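Local structure of beta-galactosidase (Trichoderma reesei, 3OG2) at residues T697-Y702 and I819-T824; G717-T720 and R725-L728. The protein probably hydrolyses terminal non-reducing beta-D-galactose units from beta-D-galactosides, as a glycoside hydrolase of family 35. All coordinates share one frame; numbering follows the deposited sequence.

Contact 1: T697-Y702 and I819-T824; sequences TPVSLY and ISWKLT
Leu-701 and Trp-821 both hold CG anti to the carbonyl carbon (chi1 -65° in the tryptophan), so the side chains converge; chi2 of Trp-821, 94°, then stands the indole across its own CA-CB-CG plane and presents a face to the forked end of Leu-701. Both leucine methyls lie on that face: CD1 stands above the five-membered ring, 3.9 Å from its centroid and only 13° off the normal, a CH-pi contact, while CD2 rests 3.6 Å from CG of Trp-821. Leucine suits this place because its fork spans the five-membered ring. Val-699 adds CG2, which approaches obliquely to 3.9 Å from CD1 of Trp-821. On the opposite face, CG2 of Ile-819 sits 3.3 Å above the indole plane toward the rim. Tryptophan offers a broad flat face for the methyls together with an N-H, NE1, that bonds to Tyr-807 OH. Replacing it by an alanine is likely to open a gap under the Leu-701 methyls and cost the Tyr-807 hydroxyl its indole partner. No hydrogen bond joins the two segments; the loop is held by bonds within itself, such as the ST turn in which Ser-700 OG accepts from Tyr-702 N, and by backbone bonds to Leu-685 and Ile-804. Loop 697-702 thus closes onto one side of a beta sandwich, between strands 803-811 and 820-824 of different sheets, with Leu-701 also touching Phe-715 on strand 713-720.

Contact 2: G717-T720 and R725-L728; sequences GRFT and RQQL
The amide nitrogen of Gln-726 lies against the ring of Phe-719, with NE2 3.4 Å from CE2 and 3.7 Å from CD2. The amide approaches obliquely, its plane turned 31° from that of the ring, and the two side chains run antiparallel alongside one another. Phe-719 reaches this place with CG between its backbone N and carbonyl carbon (chi1 67°), whereas Gln-726 stretches out beyond CG to carry its amide across. No hydrogen bond links the two segments, and the nearest CA atoms, those of Thr-720 and Gln-726, remain 10.8 Å apart: strands 713-720 and 726-733 belong to facing sheets, whose side chains meet in the core of a beta sandwich, consistent with a galactose-binding-like all-beta domain. Farther out, OE1 of Gln-726 accepts from the backbone N of both Arg-722 and Thr-723, in the short connection between the strands, which fixes how the amide is turned. Leu-767 and Leu-778 pack on Phe-719, while Leu-770, Leu-809 and Val-817 touch both side chains. The chemistry suits a buried side chain next to a turn: neutral glutamine satisfies two backbone N-H groups without burying a formal charge, while its nitrogen rests beside an aromatic ring that completes the apolar packing.

Overall arrangement
Contacts 1 and 2 lie about 14 Å apart, centre to centre, at the periphery of the molecule, about 38 and 48 Å from the chain's centre and away from the galactose site. Along the sequence the order is 697-702, 717-720, 725-728, 819-824, so contact 1 brackets contact 2. Strands 713-720 and 820-824 are antiparallel neighbours in one sheet, and Ser-820 O lies 2.7 Å from Arg-718 N, a probable hydrogen bond. Gly-717, lacking a side chain, lets Trp-821 CE3 come within 3.5 Å of its CA. Asp-677 pairs with both Lys-822 and Arg-718. Contact 2 joins two sheets across a short turn, whereas contact 1 brings in a loop over 100 residues from its partner strand.

Contact 1: T697-Y702 and I819-T824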
ATOM      1  N   THR A 697      -2.225 -30.349 -25.799  1.00 11.96           N
ATOM      2  CA  THR A 697      -2.734 -31.582 -25.267  1.00 11.80           C
ATOM      3  C   THR A 697      -4.084 -31.883 -25.910  1.00 11.84           C
ATOM      4  O   THR A 697      -4.737 -30.961 -26.408  1.00 12.99           O
ATOM      5  CB  THR A 697      -2.873 -31.486 -23.741  1.00 11.25           C
ATOM      6  OG1 THR A 697      -3.613 -30.289 -23.440  1.00 13.69           O
ATOM      7  CG2 THR A 697      -1.519 -31.397 -23.055  1.00 14.85           C
ATOM      8  N   PRO A 698      -4.512 -33.132 -25.900  1.00 12.43           N
ATOM      9  CA  PRO A 698      -5.816 -33.460 -26.520  1.00 12.99           C
ATOM     10  C   PRO A 698      -7.018 -32.888 -25.781  1.00 12.18           C
ATOM     11  O   PRO A 698      -8.076 -32.753 -26.386  1.00 12.77           O
ATOM     12  CB  PRO A 698      -5.846 -34.978 -26.504  1.00 16.01           C
ATOM     13  CG  PRO A 698      -4.704 -35.488 -25.733  1.00 18.63           C
ATOM     14  CD  PRO A 698      -3.817 -34.326 -25.393  1.00 15.24           C
ATOM     15  N   VAL A 699      -6.895 -32.580 -24.500  1.00 11.02           N
ATOM     16  CA  VAL A 699      -7.931 -31.879 -23.733  1.00  9.62           C
ATOM     17  C   VAL A 699      -7.267 -30.747 -22.995  1.00  9.14           C
ATOM     18  O   VAL A 699      -6.058 -30.793 -22.733  1.00 11.16           O
ATOM     19  CB  VAL A 699      -8.627 -32.752 -22.690  1.00 10.26           C
ATOM     20  CG1 VAL A 699      -9.463 -33.808 -23.428  1.00 12.21           C
ATOM     21  CG2 VAL A 699      -7.618 -33.416 -21.721  1.00 12.73           C
ATOM     22  N   SER A 700      -8.005 -29.694 -22.681  1.00  9.07           N
ATOM     23  CA  SER A 700      -7.454 -28.621 -21.858  1.00  8.67           C
ATOM     24  C   SER A 700      -7.186 -29.110 -20.442  1.00  8.30           C
ATOM     25  O   SER A 700      -8.061 -29.726 -19.808  1.00  8.89           O
ATOM     26  CB  SER A 700      -8.472 -27.466 -21.788  1.00  9.24           C
ATOM     27  OG  SER A 700      -7.893 -26.482 -20.926  1.00  9.49           O
ATOM     28  N   LEU A 701      -6.008 -28.775 -19.941  1.00  7.88           N
ATOM     29  CA  LEU A 701      -5.657 -28.970 -18.528  1.00  7.79           C
ATOM     30  C   LEU A 701      -5.289 -27.646 -17.902  1.00  7.08           C
ATOM     31  O   LEU A 701      -4.421 -27.571 -17.031  1.00  8.34           O
ATOM     32  CB  LEU A 701      -4.534 -30.014 -18.431  1.00  8.06           C
ATOM     33  CG  LEU A 701      -4.947 -31.387 -18.999  1.00  7.91           C
ATOM     34  CD1 LEU A 701      -3.719 -32.288 -19.064  1.00  9.80           C
ATOM     35  CD2 LEU A 701      -6.028 -32.061 -18.191  1.00 10.36           C
ATOM     36  N   TYR A 702      -5.989 -26.604 -18.349  1.00  7.24           N
ATOM     37  CA  TYR A 702      -5.819 -25.244 -17.821  1.00  7.61           C
ATOM     38  C   TYR A 702      -6.889 -25.004 -16.772  1.00  6.44           C
ATOM     39  O   TYR A 702      -8.096 -25.087 -17.103  1.00  8.16           O
ATOM     40  CB  TYR A 702      -5.997 -24.216 -18.936  1.00  7.61           C
ATOM     41  CG  TYR A 702      -5.019 -24.305 -20.079  1.00  8.08           C
ATOM     42  CD1 TYR A 702      -3.836 -25.053 -20.046  1.00  8.54           C
ATOM     43  CD2 TYR A 702      -5.331 -23.571 -21.219  1.00  9.29           C
ATOM     44  CE1 TYR A 702      -2.982 -25.061 -21.150  1.00  9.19           C
ATOM     45  CE2 TYR A 702      -4.450 -23.574 -22.323  1.00 10.48           C
ATOM     46  CZ  TYR A 702      -3.297 -24.310 -22.276  1.00  9.22           C
ATOM     47  OH  TYR A 702      -2.433 -24.352 -23.359  1.00 11.24           O
ATOM     48  N   ILE A 819      -3.980 -40.836 -21.732  1.00 10.30           N
ATOM     49  CA  ILE A 819      -4.367 -40.516 -20.354  1.00  9.43           C
ATOM     50  C   ILE A 819      -5.688 -39.771 -20.425  1.00 10.00           C
ATOM     51  O   ILE A 819      -5.822 -38.842 -21.242  1.00 11.72           O
ATOM     52  CB  ILE A 819      -3.332 -39.643 -19.642  1.00  9.84           C
ATOM     53  CG1 ILE A 819      -1.926 -40.309 -19.694  1.00 11.45           C
ATOM     54  CG2 ILE A 819      -3.806 -39.349 -18.238  1.00  9.93           C
ATOM     55  CD1 ILE A 819      -0.858 -39.430 -19.046  1.00 12.30           C
ATOM     56  N   SER A 820      -6.634 -40.190 -19.592  1.00  9.74           N
ATOM     57  CA  SER A 820      -7.904 -39.456 -19.416  1.00 10.65           C
ATOM     58  C   SER A 820      -7.854 -38.763 -18.071  1.00  8.06           C
ATOM     59  O   SER A 820      -7.327 -39.326 -17.101  1.00 11.21           O
ATOM     60  CB  SER A 820      -9.132 -40.364 -19.536  1.00 14.03           C
ATOM     61  OG  SER A 820      -9.217 -41.219 -18.434  1.00 21.94           O
ATOM     62  N   TRP A 821      -8.421 -37.534 -18.019  1.00  8.08           N
ATOM     63  CA  TRP A 821      -8.136 -36.654 -16.901  1.00  8.33           C
ATOM     64  C   TRP A 821      -9.356 -36.152 -16.165  1.00  7.20           C
ATOM     65  O   TRP A 821     -10.414 -35.901 -16.764  1.00  9.08           O
ATOM     66  CB  TRP A 821      -7.415 -35.427 -17.444  1.00  8.15           C
ATOM     67  CG  TRP A 821      -6.062 -35.687 -18.032  1.00  8.49           C
ATOM     68  CD1 TRP A 821      -5.798 -35.921 -19.375  1.00  8.75           C
ATOM     69  CD2 TRP A 821      -4.815 -35.727 -17.337  1.00  8.84           C
ATOM     70  NE1 TRP A 821      -4.441 -36.103 -19.540  1.00 10.38           N
ATOM     71  CE2 TRP A 821      -3.810 -35.994 -18.324  1.00 11.12           C
ATOM     72  CE3 TRP A 821      -4.448 -35.566 -15.978  1.00 10.29           C
ATOM     73  CZ2 TRP A 821      -2.463 -36.097 -18.001  1.00 10.52           C
ATOM     74  CZ3 TRP A 821      -3.069 -35.672 -15.646  1.00 10.11           C
ATOM     75  CH2 TRP A 821      -2.119 -35.940 -16.674  1.00 10.61           C
ATOM     76  N   LYS A 822      -9.180 -35.892 -14.880  1.00  7.72           N
ATOM     77  CA  LYS A 822     -10.106 -35.126 -14.053  1.00  7.98           C
ATOM     78  C   LYS A 822      -9.262 -34.035 -13.365  1.00  6.86           C
ATOM     79  O   LYS A 822      -8.013 -34.139 -13.288  1.00  7.34           O
ATOM     80  CB  LYS A 822     -10.752 -35.989 -12.971  1.00  8.13           C
ATOM     81  CG  LYS A 822     -11.478 -37.179 -13.591  1.00  8.84           C
ATOM     82  CD  LYS A 822     -12.336 -37.859 -12.536  1.00 10.31           C
ATOM     83  CE  LYS A 822     -12.986 -39.129 -13.115  1.00 10.33           C
ATOM     84  NZ  LYS A 822     -13.977 -39.671 -12.129  1.00 10.76           N
ATOM     85  N   LEU A 823      -9.942 -32.966 -12.912  1.00  6.91           N
ATOM     86  CA  LEU A 823      -9.176 -31.891 -12.245  1.00  7.04           C
ATOM     87  C   LEU A 823     -10.041 -31.231 -11.206  1.00  6.98           C
ATOM     88  O   LEU A 823     -11.271 -31.308 -11.240  1.00  8.13           O
ATOM     89  CB  LEU A 823      -8.625 -30.865 -13.242  1.00  7.42           C
ATOM     90  CG  LEU A 823      -9.583 -29.701 -13.626  1.00  8.40           C
ATOM     91  CD1 LEU A 823      -8.786 -28.635 -14.367  1.00 10.85           C
ATOM     92  CD2 LEU A 823     -10.805 -30.151 -14.435  1.00 10.84           C
ATOM     93  N   THR A 824      -9.376 -30.530 -10.280  1.00  7.40           N
ATOM     94  CA  THR A 824     -10.095 -29.608  -9.415  1.00  7.72           C
ATOM     95  C   THR A 824      -9.182 -28.448  -8.993  1.00  6.79           C
ATOM     96  O   THR A 824      -7.982 -28.616  -8.808  1.00  8.26           O
ATOM     97  CB  THR A 824     -10.634 -30.294  -8.151  1.00  8.21           C
ATOM     98  OG1 THR A 824     -11.554 -29.400  -7.509  1.00  9.15           O
ATOM     99  CG2 THR A 824      -9.518 -30.684  -7.163  1.00  9.95           C
TER

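Contact 2: G717-T720 and R725-L728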
ATOM      1  N   GLY A 717      -4.895 -38.361 -13.668  1.00  8.30           N
ATOM      2  CA  GLY A 717      -4.827 -38.921 -14.995  1.00  9.23           C
ATOM      3  C   GLY A 717      -4.828 -40.446 -14.976  1.00  8.88           C
ATOM      4  O   GLY A 717      -3.918 -41.065 -14.382  1.00 10.31           O
ATOM      5  N   ARG A 718      -5.827 -41.056 -15.614  1.00  8.59           N
ATOM      6  CA  ARG A 718      -5.930 -42.508 -15.684  1.00  9.28           C
ATOM      7  C   ARG A 718      -5.279 -43.039 -16.964  1.00  8.90           C
ATOM      8  O   ARG A 718      -5.550 -42.493 -18.058  1.00  9.80           O
ATOM      9  CB  ARG A 718      -7.394 -42.923 -15.725  1.00 11.13           C
ATOM     10  CG  ARG A 718      -8.072 -42.932 -14.374  1.00 12.19           C
ATOM     11  CD  ARG A 718      -9.575 -43.028 -14.545  1.00 12.95           C
ATOM     12  NE  ARG A 718     -10.322 -43.283 -13.321  1.00 15.80           N
ATOM     13  CZ  ARG A 718     -10.556 -42.415 -12.361  1.00 15.92           C
ATOM     14  NH1 ARG A 718     -10.080 -41.155 -12.448  1.00 12.74           N
ATOM     15  NH2 ARG A 718     -11.269 -42.781 -11.285  1.00 15.06           N
ATOM     16  N   PHE A 719      -4.504 -44.099 -16.848  1.00  9.11           N
ATOM     17  CA  PHE A 719      -4.014 -44.767 -18.038  1.00  9.64           C
ATOM     18  C   PHE A 719      -3.959 -46.274 -17.785  1.00  9.59           C
ATOM     19  O   PHE A 719      -3.929 -46.706 -16.605  1.00 11.03           O
ATOM     20  CB  PHE A 719      -2.614 -44.263 -18.450  1.00 10.03           C
ATOM     21  CG  PHE A 719      -1.470 -44.604 -17.500  1.00 10.06           C
ATOM     22  CD1 PHE A 719      -1.123 -43.701 -16.475  1.00 10.64           C
ATOM     23  CD2 PHE A 719      -0.740 -45.788 -17.644  1.00 10.02           C
ATOM     24  CE1 PHE A 719      -0.045 -44.042 -15.641  1.00 10.67           C
ATOM     25  CE2 PHE A 719       0.293 -46.124 -16.806  1.00 10.20           C
ATOM     26  CZ  PHE A 719       0.663 -45.224 -15.801  1.00 10.27           C
ATOM     27  N   THR A 720      -3.892 -47.044 -18.867  1.00 10.04           N
ATOM     28  CA  THR A 720      -3.666 -48.498 -18.745  1.00 10.66           C
ATOM     29  C   THR A 720      -2.258 -48.807 -19.132  1.00 10.80           C
ATOM     30  O   THR A 720      -1.802 -48.395 -20.188  1.00 11.98           O
ATOM     31  CB  THR A 720      -4.667 -49.184 -19.710  1.00 12.28           C
ATOM     32  OG1 THR A 720      -5.997 -48.843 -19.279  1.00 17.19           O
ATOM     33  CG2 THR A 720      -4.408 -50.689 -19.622  1.00 14.54           C
ATOM     34  N   ARG A 725       7.637 -50.674 -17.934  1.00 12.09           N
ATOM     35  CA  ARG A 725       8.247 -49.383 -17.691  1.00 12.00           C
ATOM     36  C   ARG A 725       7.724 -48.396 -18.718  1.00 13.57           C
ATOM     37  O   ARG A 725       7.694 -48.737 -19.916  1.00 14.65           O
ATOM     38  CB  ARG A 725       9.781 -49.500 -17.826  1.00 14.95           C
ATOM     39  CG  ARG A 725      10.471 -48.177 -17.529  1.00 15.31           C
ATOM     40  CD  ARG A 725      11.984 -48.350 -17.444  1.00 18.04           C
ATOM     41  NE  ARG A 725      12.379 -48.981 -16.161  1.00 21.63           N
ATOM     42  CZ  ARG A 725      13.639 -49.204 -15.825  1.00 21.08           C
ATOM     43  NH1 ARG A 725      14.625 -48.877 -16.660  1.00 25.48           N
ATOM     44  NH2 ARG A 725      13.882 -49.773 -14.624  1.00 23.12           N
ATOM     45  N   GLN A 726       7.314 -47.196 -18.258  1.00 12.80           N
ATOM     46  CA  GLN A 726       6.818 -46.148 -19.140  1.00 12.86           C
ATOM     47  C   GLN A 726       7.555 -44.868 -18.775  1.00 11.73           C
ATOM     48  O   GLN A 726       8.051 -44.773 -17.656  1.00 14.24           O
ATOM     49  CB  GLN A 726       5.299 -46.037 -19.005  1.00 13.24           C
ATOM     50  CG  GLN A 726       4.701 -47.369 -19.526  1.00 14.49           C
ATOM     51  CD  GLN A 726       3.234 -47.353 -19.773  1.00 13.48           C
ATOM     52  OE1 GLN A 726       2.683 -48.237 -20.416  1.00 16.37           O
ATOM     53  NE2 GLN A 726       2.548 -46.308 -19.292  1.00 20.17           N
ATOM     54  N   GLN A 727       7.574 -43.949 -19.737  1.00 11.72           N
ATOM     55  CA  GLN A 727       8.263 -42.703 -19.532  1.00 12.61           C
ATOM     56  C   GLN A 727       7.204 -41.601 -19.588  1.00 11.17           C
ATOM     57  O   GLN A 727       6.434 -41.533 -20.538  1.00 12.73           O
ATOM     58  CB  GLN A 727       9.317 -42.494 -20.616  1.00 16.08           C
ATOM     59  CG  GLN A 727      10.413 -43.578 -20.610  1.00 19.99           C
ATOM     60  CD  GLN A 727      11.205 -43.760 -19.346  1.00 20.86           C
ATOM     61  OE1 GLN A 727      11.718 -44.893 -19.119  1.00 23.25           O
ATOM     62  NE2 GLN A 727      11.340 -42.715 -18.521  1.00 20.02           N
ATOM     63  N   LEU A 728       7.212 -40.762 -18.568  1.00 11.47           N
ATOM     64  CA  LEU A 728       6.276 -39.653 -18.499  1.00 10.99           C
ATOM     65  C   LEU A 728       7.005 -38.316 -18.596  1.00 11.66           C
ATOM     66  O   LEU A 728       7.974 -38.056 -17.873  1.00 14.59           O
ATOM     67  CB  LEU A 728       5.574 -39.711 -17.123  1.00 11.95           C
ATOM     68  CG  LEU A 728       4.647 -38.533 -16.833  1.00 13.01           C
ATOM     69  CD1 LEU A 728       3.465 -38.570 -17.796  1.00 13.98           C
ATOM     70  CD2 LEU A 728       4.228 -38.647 -15.358  1.00 16.92           C
TER